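Local atomic coordinates of glycosyl transferase family 9 (PDB entry 3TOV), a protein that probably transfers a sugar from an activated donor to an acceptor, as a GT-B fold member of the family that includes the bacterial heptosyltransferases. Residues M17-V22 with E47-V52; L32-P37 with V152-N157; Y43-K48 with L62-K67; R200-R205 with G328-S333; A285-S290 with A302-T307. One frame throughout, in Å; residues are numbered along the deposited sequence.

Interaction 1 of 5, residues M17-V22 with E47-V52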
# COMPACT_ATOMS: atom_id res chain seq x y z
N MSE A 17 -3.23 8.49 7.54
CA MSE A 17 -2.07 8.61 6.67
C MSE A 17 -2.38 8.33 5.20
O MSE A 17 -3.52 8.43 4.76
CB MSE A 17 -0.91 7.74 7.16
CG MSE A 17 -0.36 8.17 8.52
SE MSE A 17 1.29 7.25 9.11
CE MSE A 17 2.55 8.20 7.95
N HIS A 18 -1.34 7.99 4.46
CA HIS A 18 -1.41 7.94 3.02
C HIS A 18 -1.69 6.54 2.49
O HIS A 18 -1.57 5.56 3.23
CB HIS A 18 -0.10 8.48 2.46
CG HIS A 18 -0.01 9.97 2.52
ND1 HIS A 18 -1.10 10.77 2.78
CD2 HIS A 18 1.03 10.81 2.33
CE1 HIS A 18 -0.73 12.04 2.76
NE2 HIS A 18 0.56 12.09 2.48
N LEU A 19 -2.07 6.44 1.22
CA LEU A 19 -2.47 5.16 0.63
C LEU A 19 -1.61 3.96 1.07
O LEU A 19 -2.14 2.91 1.44
CB LEU A 19 -2.48 5.25 -0.89
CG LEU A 19 -2.68 3.93 -1.62
CD1 LEU A 19 -4.06 3.39 -1.35
CD2 LEU A 19 -2.44 4.07 -3.12
N GLY A 20 -0.29 4.13 1.01
CA GLY A 20 0.62 3.05 1.34
C GLY A 20 0.60 2.71 2.82
O GLY A 20 0.33 1.57 3.21
N ASP A 21 0.88 3.70 3.65
CA ASP A 21 0.85 3.51 5.08
C ASP A 21 -0.46 2.85 5.48
O ASP A 21 -0.47 1.98 6.33
CB ASP A 21 1.05 4.83 5.81
CG ASP A 21 2.35 5.54 5.41
OD1 ASP A 21 3.41 5.22 5.98
OD2 ASP A 21 2.30 6.42 4.53
N VAL A 22 -1.57 3.22 4.86
CA VAL A 22 -2.86 2.63 5.26
C VAL A 22 -2.93 1.14 4.98
O VAL A 22 -3.22 0.34 5.87
CB VAL A 22 -4.07 3.35 4.63
CG1 VAL A 22 -5.33 2.48 4.73
CG2 VAL A 22 -4.29 4.67 5.31
N GLU A 47 -10.95 10.84 3.96
CA GLU A 47 -11.98 10.68 2.93
C GLU A 47 -11.53 9.95 1.66
O GLU A 47 -12.22 9.04 1.20
CB GLU A 47 -12.63 12.03 2.60
CG GLU A 47 -12.18 12.66 1.26
CD GLU A 47 -11.38 13.96 1.42
OE1 GLU A 47 -10.21 13.90 1.86
OE2 GLU A 47 -11.92 15.05 1.10
N LYS A 48 -10.39 10.33 1.10
CA LYS A 48 -9.94 9.81 -0.20
C LYS A 48 -9.69 8.30 -0.22
O LYS A 48 -10.18 7.57 -1.08
CB LYS A 48 -8.69 10.57 -0.68
CG LYS A 48 -8.67 12.03 -0.24
CD LYS A 48 -7.91 12.94 -1.21
CE LYS A 48 -8.39 14.40 -1.08
NZ LYS A 48 -7.71 15.32 -2.07
N LEU A 49 -8.93 7.83 0.75
CA LEU A 49 -8.52 6.44 0.75
C LEU A 49 -9.68 5.53 1.12
O LEU A 49 -9.50 4.33 1.31
CB LEU A 49 -7.34 6.22 1.70
CG LEU A 49 -6.17 7.20 1.53
CD1 LEU A 49 -5.09 6.96 2.56
CD2 LEU A 49 -5.62 7.09 0.12
N GLN A 50 -10.87 6.10 1.22
CA GLN A 50 -11.98 5.37 1.81
C GLN A 50 -12.34 4.07 1.09
O GLN A 50 -12.71 3.09 1.74
CB GLN A 50 -13.20 6.28 2.00
CG GLN A 50 -14.43 5.92 1.20
CD GLN A 50 -15.19 7.16 0.78
OE1 GLN A 50 -14.85 8.27 1.19
NE2 GLN A 50 -16.21 6.99 -0.06
N GLN A 51 -12.22 4.05 -0.24
CA GLN A 51 -12.61 2.85 -0.99
C GLN A 51 -11.71 1.65 -0.61
O GLN A 51 -12.04 0.50 -0.87
CB GLN A 51 -12.57 3.10 -2.49
CG GLN A 51 -12.83 4.53 -2.87
CD GLN A 51 -13.22 4.66 -4.33
OE1 GLN A 51 -13.85 3.77 -4.90
NE2 GLN A 51 -12.85 5.78 -4.95
N VAL A 52 -10.58 1.95 0.01
CA VAL A 52 -9.62 0.93 0.41
C VAL A 52 -10.13 0.05 1.57
O VAL A 52 -9.82 -1.15 1.65
CB VAL A 52 -8.31 1.61 0.81
CG1 VAL A 52 -7.44 0.67 1.63
CG2 VAL A 52 -7.60 2.09 -0.44
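The flat surface in this contact is a backbone peptide, the unit joining His18 to Leu19. Leu49 CD1 lies over one face of it, 3.4 Å from His18 C. The same methyl also nears Met17 O, the preceding carbonyl oxygen, at 3.1 Å. Leu49 has CG anti to its own carbonyl carbon (chi1 -50°), which sends the branched end straight at the start of helix 19-23. Its two methyls divide the work. CD1 reaches past the peptide to Val22 CG2 at 3.7 Å, and CD2 comes up to Leu19 CB at 3.8 Å. Val52, three residues further on, makes the second apolar contact. Its CG2 meets Leu19 CD1 at 3.9 Å, and its CG1 crosses Val22 CG1 obliquely at 4.2 Å. No hydrogen bond joins the two segments; the side chains that meet are all apolar, and Leu49 also packs on backbone. The helix start is ordered from within, by Val22 N bonding to His18 O. An alanine in place of Leu49 would remove both methyls and would probably loosen the packing against the first helical turn. Leu49 and Val52 also touch Leu252 of helix 252-260. This is consistent with a place where the two Rossmann-like domains face each other, beside the cleft characteristic of the GT-B fold.

Interaction 2 of 5, residues L32-P37 with V152-N157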
# COMPACT_ATOMS: atom_id res chain seq x y z
N LEU A 32 -5.93 -7.91 15.03
CA LEU A 32 -6.81 -7.33 16.02
C LEU A 32 -8.06 -8.16 16.10
O LEU A 32 -8.38 -8.70 17.15
CB LEU A 32 -7.20 -5.92 15.63
CG LEU A 32 -8.24 -5.35 16.59
CD1 LEU A 32 -7.66 -5.29 18.00
CD2 LEU A 32 -8.75 -3.99 16.15
N ARG A 33 -8.75 -8.28 14.99
CA ARG A 33 -10.02 -9.00 14.95
C ARG A 33 -9.89 -10.47 15.43
O ARG A 33 -10.88 -11.09 15.84
CB ARG A 33 -10.64 -8.90 13.55
CG ARG A 33 -11.82 -9.84 13.28
CD ARG A 33 -13.00 -9.57 14.17
NE ARG A 33 -13.70 -8.37 13.77
CZ ARG A 33 -14.41 -7.61 14.61
NH1 ARG A 33 -15.02 -6.52 14.16
NH2 ARG A 33 -14.48 -7.95 15.89
N LYS A 34 -8.68 -11.01 15.41
CA LYS A 34 -8.47 -12.38 15.86
C LYS A 34 -8.56 -12.44 17.38
O LYS A 34 -9.17 -13.36 17.95
CB LYS A 34 -7.09 -12.88 15.43
CG LYS A 34 -7.11 -14.26 14.81
CD LYS A 34 -5.71 -14.84 14.73
CE LYS A 34 -4.88 -14.22 13.63
NZ LYS A 34 -3.60 -14.98 13.50
N ALA A 35 -7.95 -11.45 18.02
CA ALA A 35 -7.92 -11.32 19.48
C ALA A 35 -9.16 -10.60 20.01
O ALA A 35 -9.34 -10.47 21.22
CB ALA A 35 -6.67 -10.58 19.92
N ALA A 36 -10.02 -10.15 19.10
CA ALA A 36 -11.21 -9.40 19.50
C ALA A 36 -12.44 -9.83 18.72
O ALA A 36 -13.21 -8.99 18.25
CB ALA A 36 -10.98 -7.92 19.33
N PRO A 37 -12.63 -11.16 18.59
CA PRO A 37 -13.65 -11.74 17.71
C PRO A 37 -15.01 -11.09 17.89
O PRO A 37 -15.77 -10.97 16.93
CB PRO A 37 -13.72 -13.19 18.18
CG PRO A 37 -12.38 -13.46 18.73
CD PRO A 37 -11.97 -12.18 19.40
N VAL A 152 -0.84 -9.24 22.86
CA VAL A 152 -1.25 -10.19 21.85
C VAL A 152 -0.13 -11.19 21.56
O VAL A 152 1.05 -10.90 21.77
CB VAL A 152 -1.74 -9.48 20.58
CG1 VAL A 152 -1.63 -10.39 19.36
CG2 VAL A 152 -3.16 -9.01 20.78
N THR A 153 -0.50 -12.38 21.09
CA THR A 153 0.44 -13.48 20.97
C THR A 153 0.35 -14.11 19.59
O THR A 153 1.35 -14.34 18.92
CB THR A 153 0.13 -14.54 22.02
OG1 THR A 153 0.21 -13.94 23.32
CG2 THR A 153 1.08 -15.73 21.94
N ASP A 154 -0.88 -14.41 19.19
CA ASP A 154 -1.16 -14.92 17.86
C ASP A 154 -1.11 -13.77 16.84
O ASP A 154 -2.01 -12.92 16.77
CB ASP A 154 -2.54 -15.58 17.88
CG ASP A 154 -2.85 -16.32 16.60
OD1 ASP A 154 -2.35 -15.91 15.52
OD2 ASP A 154 -3.60 -17.32 16.68
N THR A 155 -0.04 -13.72 16.05
CA THR A 155 0.15 -12.59 15.15
C THR A 155 0.19 -13.04 13.69
O THR A 155 0.26 -12.22 12.77
CB THR A 155 1.42 -11.76 15.51
OG1 THR A 155 2.59 -12.57 15.37
CG2 THR A 155 1.34 -11.27 16.94
N SER A 156 0.11 -14.35 13.48
CA SER A 156 0.17 -14.94 12.16
C SER A 156 -0.90 -14.40 11.23
O SER A 156 -1.99 -14.96 11.17
CB SER A 156 -0.07 -16.44 12.29
OG SER A 156 -1.13 -16.68 13.21
N ASN A 157 -0.59 -13.35 10.49
CA ASN A 157 -1.56 -12.80 9.55
C ASN A 157 -1.31 -13.26 8.12
O ASN A 157 -0.30 -13.90 7.85
CB ASN A 157 -1.53 -11.28 9.60
CG ASN A 157 -0.33 -10.71 8.89
OD1 ASN A 157 -0.35 -10.51 7.67
ND2 ASN A 157 0.73 -10.45 9.64
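Lys34 NZ makes a salt bridge to Asp154 OD1 at 2.6 Å and donates a second hydrogen bond to Ser156 O at 2.8 Å. The contact joins the C-terminal end of helix 26-35, in the first Rossmann-like domain, to the irregular connection between helices 139-149 and 166-178. The ammonium comes to Asp154 OD1 from above the carboxylate plane, 46° out of it. Ser156 OG donates to Asp154 OD1 at 2.7 Å, on the syn lone pair of that oxygen. Asp154 OD1 is thus gripped by two donors from different directions, which should fix the carboxylate's rotation. Asp154 CG is anti to its backbone N (chi1 -172°), and this extends the group toward the helix. Lys34 bends at chi3 (-75°), so its tip turns in between Asp154 OD1 and Ser156 O. The two side chains Lys34 and Asp154 cross at about a right angle, with Lys34 CD 3.6 Å from Asp154 OD1. An alanine in place of Lys34 would lose the charge and both bonds, and would probably leave the 154-156 loop more mobile. Further along, Asn157 ND2 bonds to Tyr298 OH, and Val152 packs on Val31 of helix 26-35. The apolar side of the contact is small: Ala35 CB rests 3.9 Å from Val152 CG2.

Interaction 3 of 5, residues Y43-K48 with L62-K67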
# COMPACT_ATOMS: atom_id res chain seq x y z
N TYR A 43 -12.93 1.97 12.26
CA TYR A 43 -11.74 2.56 11.65
C TYR A 43 -11.98 3.99 11.19
O TYR A 43 -13.07 4.34 10.76
CB TYR A 43 -11.35 1.76 10.42
CG TYR A 43 -9.91 1.91 9.97
CD1 TYR A 43 -8.99 0.90 10.22
CD2 TYR A 43 -9.47 3.02 9.25
CE1 TYR A 43 -7.68 1.00 9.81
CE2 TYR A 43 -8.16 3.13 8.84
CZ TYR A 43 -7.26 2.10 9.12
OH TYR A 43 -5.94 2.15 8.73
N VAL A 44 -10.94 4.81 11.23
CA VAL A 44 -11.04 6.20 10.82
C VAL A 44 -9.90 6.61 9.87
O VAL A 44 -8.79 6.89 10.33
CB VAL A 44 -11.04 7.10 12.05
CG1 VAL A 44 -11.31 8.54 11.67
CG2 VAL A 44 -12.07 6.60 13.06
N ILE A 45 -10.19 6.63 8.56
CA ILE A 45 -9.26 7.12 7.54
C ILE A 45 -9.60 8.52 7.07
O ILE A 45 -10.54 9.15 7.56
CB ILE A 45 -9.29 6.31 6.20
CG1 ILE A 45 -10.43 5.30 6.18
CG2 ILE A 45 -7.93 5.77 5.81
CD1 ILE A 45 -11.78 5.97 5.94
N ASP A 46 -8.85 8.96 6.06
CA ASP A 46 -9.08 10.22 5.38
C ASP A 46 -9.95 9.98 4.15
O ASP A 46 -9.72 9.04 3.39
CB ASP A 46 -7.73 10.85 5.00
CG ASP A 46 -7.73 11.46 3.61
OD1 ASP A 46 -7.95 12.69 3.48
OD2 ASP A 46 -7.51 10.69 2.65
N GLU A 47 -10.95 10.84 3.96
CA GLU A 47 -11.98 10.68 2.93
C GLU A 47 -11.53 9.95 1.66
O GLU A 47 -12.22 9.04 1.20
CB GLU A 47 -12.63 12.03 2.60
CG GLU A 47 -12.18 12.66 1.26
CD GLU A 47 -11.38 13.96 1.42
OE1 GLU A 47 -10.21 13.90 1.86
OE2 GLU A 47 -11.92 15.05 1.10
N LYS A 48 -10.39 10.33 1.10
CA LYS A 48 -9.94 9.81 -0.20
C LYS A 48 -9.69 8.30 -0.22
O LYS A 48 -10.18 7.57 -1.08
CB LYS A 48 -8.69 10.57 -0.68
CG LYS A 48 -8.67 12.03 -0.24
CD LYS A 48 -7.91 12.94 -1.21
CE LYS A 48 -8.39 14.40 -1.08
NZ LYS A 48 -7.71 15.32 -2.07
N LEU A 62 -16.62 2.14 9.44
CA LEU A 62 -15.57 2.96 8.87
C LEU A 62 -16.06 4.40 8.72
O LEU A 62 -17.11 4.65 8.11
CB LEU A 62 -15.18 2.40 7.50
CG LEU A 62 -14.31 3.22 6.55
CD1 LEU A 62 -13.02 3.53 7.24
CD2 LEU A 62 -14.06 2.45 5.29
N ILE A 63 -15.33 5.34 9.30
CA ILE A 63 -15.72 6.75 9.27
C ILE A 63 -14.57 7.61 8.75
O ILE A 63 -13.44 7.50 9.24
CB ILE A 63 -16.20 7.26 10.67
CG1 ILE A 63 -15.21 8.25 11.27
CG2 ILE A 63 -16.45 6.10 11.66
CD1 ILE A 63 -15.66 8.75 12.62
N VAL A 64 -14.85 8.44 7.74
CA VAL A 64 -13.78 9.15 7.02
C VAL A 64 -13.67 10.62 7.44
O VAL A 64 -14.52 11.11 8.16
CB VAL A 64 -13.99 9.05 5.51
CG1 VAL A 64 -14.85 7.85 5.20
CG2 VAL A 64 -14.63 10.31 4.96
N VAL A 65 -12.61 11.31 7.03
CA VAL A 65 -12.48 12.75 7.30
C VAL A 65 -11.88 13.52 6.12
O VAL A 65 -11.10 12.96 5.36
CB VAL A 65 -11.62 13.04 8.55
CG1 VAL A 65 -11.66 11.89 9.52
CG2 VAL A 65 -10.19 13.35 8.14
N ASP A 66 -12.23 14.80 5.98
CA ASP A 66 -11.61 15.65 4.96
C ASP A 66 -10.57 16.58 5.56
O ASP A 66 -10.37 16.60 6.77
CB ASP A 66 -12.65 16.48 4.22
CG ASP A 66 -13.80 15.65 3.70
OD1 ASP A 66 -14.31 14.82 4.48
OD2 ASP A 66 -14.17 15.82 2.52
N LYS A 67 -9.90 17.35 4.71
CA LYS A 67 -8.92 18.32 5.19
C LYS A 67 -8.39 19.25 4.10
O LYS A 67 -8.49 18.96 2.91
CB LYS A 67 -7.75 17.62 5.90
CG LYS A 67 -7.29 16.33 5.24
CD LYS A 67 -6.71 16.59 3.86
CE LYS A 67 -6.42 15.29 3.14
NZ LYS A 67 -5.91 15.51 1.76
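Tyr43 and Leu62 both hold CG anti to the backbone N (chi1 -159° and 168°), so their side chains run side by side and point the same way. Tyr43 CB lies 4.0 Å from Leu62 CD1. Val44 has CG1 anti to its backbone N (chi1 -173°), and this methyl meets Ile63 CG1 at 3.9 Å on the other face of the sheet. Glu47 bends at chi2 and brings its carboxylate across that of Asp66. The backbones form a parallel ladder. Ile63 N donates to Tyr43 O at 2.9 Å, nearly along the C=O axis. Further on, the bonds from Ile45 N to Ile63 O and from Val65 N to Ile45 O are weak. The N-H of Glu47 points straight at Val65 O, from above the carbonyl plane. The face with Ile63 and Val65 packs on Val80 of helix 70-87. The face with Tyr43 and Ile45 meets Val22, and Tyr43 OH bonds to Thr25. Strand 61-65 is the outermost of this Rossmann-like sheet. Charges gather at the strand ends. Asp46 OD1 and Lys67 NZ make a long salt bridge of 3.9 Å, although Lys67 is poorly ordered. The carboxylates of Glu47 and Asp66 lie close together; like charges so near would tend to favour protonation of one of them, if the model places them correctly.

Interaction 4 of 5, residues R200-R205 with G328-S333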
# COMPACT_ATOMS: atom_id res chain seq x y z
N ARG A 200 12.39 7.10 -10.58
CA ARG A 200 11.92 6.98 -11.95
C ARG A 200 12.91 6.25 -12.83
O ARG A 200 14.05 6.69 -13.00
CB ARG A 200 11.68 8.36 -12.53
CG ARG A 200 10.56 9.13 -11.87
CD ARG A 200 10.72 10.61 -12.13
NE ARG A 200 9.75 11.39 -11.38
CZ ARG A 200 9.91 12.67 -11.09
NH1 ARG A 200 8.98 13.32 -10.39
NH2 ARG A 200 11.01 13.30 -11.49
N TRP A 201 12.48 5.14 -13.40
CA TRP A 201 13.32 4.43 -14.35
C TRP A 201 13.27 5.20 -15.65
O TRP A 201 12.21 5.68 -16.05
CB TRP A 201 12.79 3.04 -14.59
CG TRP A 201 13.83 2.05 -14.89
CD1 TRP A 201 15.13 2.07 -14.50
CD2 TRP A 201 13.66 0.85 -15.66
NE1 TRP A 201 15.78 0.95 -14.97
CE2 TRP A 201 14.90 0.19 -15.68
CE3 TRP A 201 12.57 0.27 -16.32
CZ2 TRP A 201 15.08 -1.02 -16.34
CZ3 TRP A 201 12.75 -0.93 -16.97
CH2 TRP A 201 13.99 -1.56 -16.98
N PRO A 202 14.41 5.31 -16.33
CA PRO A 202 14.41 5.91 -17.65
C PRO A 202 13.20 5.44 -18.46
O PRO A 202 12.86 4.25 -18.45
CB PRO A 202 15.72 5.39 -18.24
CG PRO A 202 16.63 5.39 -17.06
CD PRO A 202 15.77 4.91 -15.92
N ALA A 203 12.56 6.39 -19.15
CA ALA A 203 11.30 6.12 -19.83
C ALA A 203 11.47 5.03 -20.89
O ALA A 203 10.63 4.13 -21.01
CB ALA A 203 10.75 7.39 -20.45
N GLU A 204 12.57 5.12 -21.63
CA GLU A 204 12.83 4.21 -22.74
C GLU A 204 13.06 2.78 -22.28
O GLU A 204 12.76 1.85 -23.02
CB GLU A 204 14.02 4.69 -23.57
CG GLU A 204 15.32 4.04 -23.20
CD GLU A 204 16.48 5.01 -23.26
OE1 GLU A 204 17.12 5.12 -24.35
OE2 GLU A 204 16.75 5.67 -22.23
N ARG A 205 13.59 2.60 -21.07
CA ARG A 205 13.78 1.25 -20.54
C ARG A 205 12.44 0.56 -20.32
O ARG A 205 12.28 -0.61 -20.65
CB ARG A 205 14.58 1.26 -19.24
CG ARG A 205 15.92 1.91 -19.38
CD ARG A 205 16.86 1.56 -18.24
NE ARG A 205 18.10 2.32 -18.39
CZ ARG A 205 19.12 2.29 -17.54
NH1 ARG A 205 19.06 1.53 -16.46
NH2 ARG A 205 20.19 3.03 -17.77
N GLY A 328 20.82 6.82 -9.12
CA GLY A 328 19.45 6.36 -8.88
C GLY A 328 19.04 4.95 -9.27
O GLY A 328 19.66 3.99 -8.83
N LEU A 329 17.96 4.82 -10.05
CA LEU A 329 17.46 3.52 -10.48
C LEU A 329 18.10 3.13 -11.77
O LEU A 329 17.81 2.05 -12.31
CB LEU A 329 15.97 3.55 -10.73
CG LEU A 329 15.09 3.16 -9.54
CD1 LEU A 329 15.34 4.17 -8.46
CD2 LEU A 329 13.64 3.15 -9.96
N SER A 330 18.96 4.01 -12.29
CA SER A 330 19.55 3.82 -13.60
C SER A 330 20.58 2.71 -13.59
O SER A 330 21.09 2.32 -14.63
CB SER A 330 20.16 5.12 -14.10
OG SER A 330 19.14 6.06 -14.39
N VAL A 331 20.88 2.19 -12.41
CA VAL A 331 21.78 1.06 -12.33
C VAL A 331 21.06 -0.26 -12.63
O VAL A 331 21.70 -1.31 -12.75
CB VAL A 331 22.52 0.98 -10.99
CG1 VAL A 331 23.42 2.19 -10.83
CG2 VAL A 331 21.53 0.88 -9.84
N ILE A 332 19.73 -0.20 -12.77
CA ILE A 332 18.97 -1.41 -13.09
C ILE A 332 18.78 -1.60 -14.59
O ILE A 332 18.52 -0.65 -15.32
CB ILE A 332 17.62 -1.46 -12.38
CG1 ILE A 332 17.76 -1.02 -10.92
CG2 ILE A 332 17.05 -2.87 -12.47
CD1 ILE A 332 16.62 -1.50 -10.03
N SER A 333 18.90 -2.85 -15.03
CA SER A 333 18.94 -3.19 -16.45
C SER A 333 17.62 -3.71 -16.96
O SER A 333 16.91 -4.43 -16.27
CB SER A 333 19.94 -4.31 -16.66
OG SER A 333 20.99 -4.20 -15.73
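Side-chain donors meeting backbone carbonyls dominate this contact. Trp201 NE1 bonds to Ile332 O at 3.2 Å, and the oxygen lies in the indole plane at the ring edge. Arg205 extends from CG to NE, and its NH1 bonds to Ser330 O at 2.8 Å. Weak bonds add to this: NH1 of Arg205 also reaches Ile332 O, and NH2 reaches Ser330 O. The receiving segment is a type I beta turn from Leu329 to Ile332, closed by Ile332 N to Leu329 O at 3.0 Å.

Packing holds the donors in place. Arg205 CB sits over one face of the Trp201 ring, toward the rim, and Pro202 CG lies against one face of the Arg205 guanidinium, also toward its rim. Leu329 CB meets Trp201 CD1 at 4.1 Å, with the two side chains crossing at about a right angle. Phe206 makes an edge-to-face contact with the indole, while Val337 of helix 334-347 touches it.

The contact ties the start of helix 203-216 to the loop leading into the C-terminal helix, within the second Rossmann-like domain. Within these segments the arginine meets carbonyl oxygens; Glu334 also touches it. The guanidinium would probably draw electron density onto the carbonyl oxygens of Ser330 and Ile332.

Interaction 5 of 5, residues A285-S290 with A302-T307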
# COMPACT_ATOMS: atom_id res chain seq x y z
N ALA A 285 9.99 -5.18 -8.09
CA ALA A 285 10.01 -3.87 -7.48
C ALA A 285 11.38 -3.20 -7.61
O ALA A 285 12.40 -3.79 -7.26
CB ALA A 285 9.60 -3.96 -6.03
N LEU A 286 11.40 -1.96 -8.09
CA LEU A 286 12.66 -1.29 -8.33
C LEU A 286 13.02 -0.32 -7.22
O LEU A 286 12.56 0.81 -7.22
CB LEU A 286 12.63 -0.55 -9.66
CG LEU A 286 12.87 -1.39 -10.91
CD1 LEU A 286 11.71 -2.32 -11.20
CD2 LEU A 286 13.10 -0.48 -12.08
N TYR A 287 13.83 -0.79 -6.28
CA TYR A 287 14.43 0.08 -5.27
C TYR A 287 15.81 0.45 -5.77
O TYR A 287 16.52 -0.39 -6.32
CB TYR A 287 14.57 -0.68 -3.97
CG TYR A 287 13.26 -0.87 -3.25
CD1 TYR A 287 13.03 -0.22 -2.04
CD2 TYR A 287 12.26 -1.67 -3.78
CE1 TYR A 287 11.84 -0.37 -1.38
CE2 TYR A 287 11.05 -1.82 -3.12
CZ TYR A 287 10.85 -1.17 -1.92
OH TYR A 287 9.66 -1.30 -1.24
N GLY A 288 16.22 1.69 -5.60
CA GLY A 288 17.55 2.04 -6.10
C GLY A 288 18.59 1.61 -5.09
O GLY A 288 18.79 0.41 -4.85
N PRO A 289 19.24 2.60 -4.48
CA PRO A 289 20.04 2.54 -3.26
C PRO A 289 19.12 2.71 -2.05
O PRO A 289 19.53 3.24 -1.02
CB PRO A 289 20.89 3.80 -3.37
CG PRO A 289 19.98 4.77 -4.03
CD PRO A 289 19.24 3.96 -5.06
N SER A 290 17.87 2.28 -2.19
CA SER A 290 16.89 2.47 -1.13
C SER A 290 16.55 1.12 -0.48
O SER A 290 16.39 0.11 -1.17
CB SER A 290 15.65 3.15 -1.69
OG SER A 290 15.53 2.86 -3.08
N ALA A 302 7.60 -11.59 -4.32
CA ALA A 302 8.23 -10.52 -5.08
C ALA A 302 9.74 -10.73 -5.29
O ALA A 302 10.31 -11.75 -4.93
CB ALA A 302 7.96 -9.17 -4.41
N ILE A 303 10.36 -9.73 -5.90
CA ILE A 303 11.79 -9.71 -6.12
C ILE A 303 12.13 -8.23 -6.18
O ILE A 303 11.65 -7.50 -7.04
CB ILE A 303 12.20 -10.30 -7.49
CG1 ILE A 303 11.95 -11.80 -7.57
CG2 ILE A 303 13.66 -10.05 -7.79
CD1 ILE A 303 12.28 -12.31 -8.95
N VAL A 304 12.96 -7.80 -5.25
CA VAL A 304 13.35 -6.42 -5.15
C VAL A 304 14.72 -6.23 -5.78
O VAL A 304 15.69 -6.89 -5.40
CB VAL A 304 13.35 -6.03 -3.68
CG1 VAL A 304 13.89 -4.61 -3.46
CG2 VAL A 304 11.95 -6.20 -3.15
N LEU A 305 14.81 -5.36 -6.78
CA LEU A 305 16.07 -5.11 -7.46
C LEU A 305 16.70 -3.88 -6.85
O LEU A 305 16.19 -2.79 -7.03
CB LEU A 305 15.85 -4.90 -8.96
CG LEU A 305 15.03 -5.99 -9.67
CD1 LEU A 305 14.68 -5.62 -11.10
CD2 LEU A 305 15.74 -7.33 -9.60
N GLU A 306 17.81 -4.07 -6.12
CA GLU A 306 18.55 -2.93 -5.60
C GLU A 306 19.98 -2.86 -6.14
O GLU A 306 20.45 -3.75 -6.84
CB GLU A 306 18.52 -2.90 -4.08
CG GLU A 306 18.27 -4.25 -3.42
CD GLU A 306 18.07 -4.15 -1.92
OE1 GLU A 306 18.28 -3.05 -1.34
OE2 GLU A 306 17.69 -5.18 -1.33
N THR A 307 20.66 -1.76 -5.82
CA THR A 307 22.00 -1.49 -6.31
C THR A 307 23.03 -2.65 -6.22
O THR A 307 23.66 -2.98 -7.22
CB THR A 307 22.57 -0.21 -5.67
OG1 THR A 307 21.82 0.93 -6.13
CG2 THR A 307 24.04 -0.03 -6.04
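Tyr287 and Val304 cross obliquely where the chain leaves strand 283-286. Tyr287 has CG anti to its carbonyl carbon (chi1 -74°), which lays the ring back along its own strand, with Ala285 CB in plane at the ring edge. Val304 has CG1 anti to its backbone N (chi1 174°), and this methyl reaches Tyr287 CD2 at 3.4 Å. Its other methyl, CG2, lies 4.3 Å from Ala285 CB, so one valine spans both residues. Pro292 of the short helix 292-295 packs on this same face. Leu286 and Leu305 project from the opposite face and meet loosely, CD1 to CD1, at 4.4 Å. That side looks onto Ile332, and Leu305 also touches Val337 of helix 334-347. The backbones run in parallel register. Ala285 N donates to Ile303 O at 3.0 Å, almost straight and in the carbonyl plane. Leu305 N donates to Ala285 O at 2.9 Å, nearly along the C=O axis. The link from Tyr287 N to Leu305 O is weak. Beyond the strands, Gly288 O takes over as acceptor. Thr307 N bonds to it at 3.0 Å from above the carbonyl plane, and Thr307 OG1 adds a weak bond. Glu306 CB rests against the same oxygen at 3.4 Å. Glu306 is the N-cap residue of the next helix, so the pairing continues into a helix start. This is a beta-alpha-beta crossover, with strand 302-305 at the outer edge of the second Rossmann-like sheet of the GT-B fold.

Overall arrangement
Interactions 3 and 5 are counterparts. Each joins an outermost strand to its parallel neighbour, one in each of the two sheets of the GT-B fold. Backbone bonds run through both, though several in interaction 3 are weak. Interaction 1 joins apolar side chains and probably lies beside the cleft. It shares Glu47 and Lys48 with interaction 3, and Val22 CG2 packs on Ile45 CG2 at 3.8 Å. Interactions 4 and 5 also touch, through Ile332 and Leu305, and interaction 5 is nested in the chain loop that interaction 4 closes. Interaction 4 relies on side-chain donors to turn carbonyls. Interactions 1, 3, 4 and 5 are partly buried; interaction 2 lies at the surface and depends on a salt bridge.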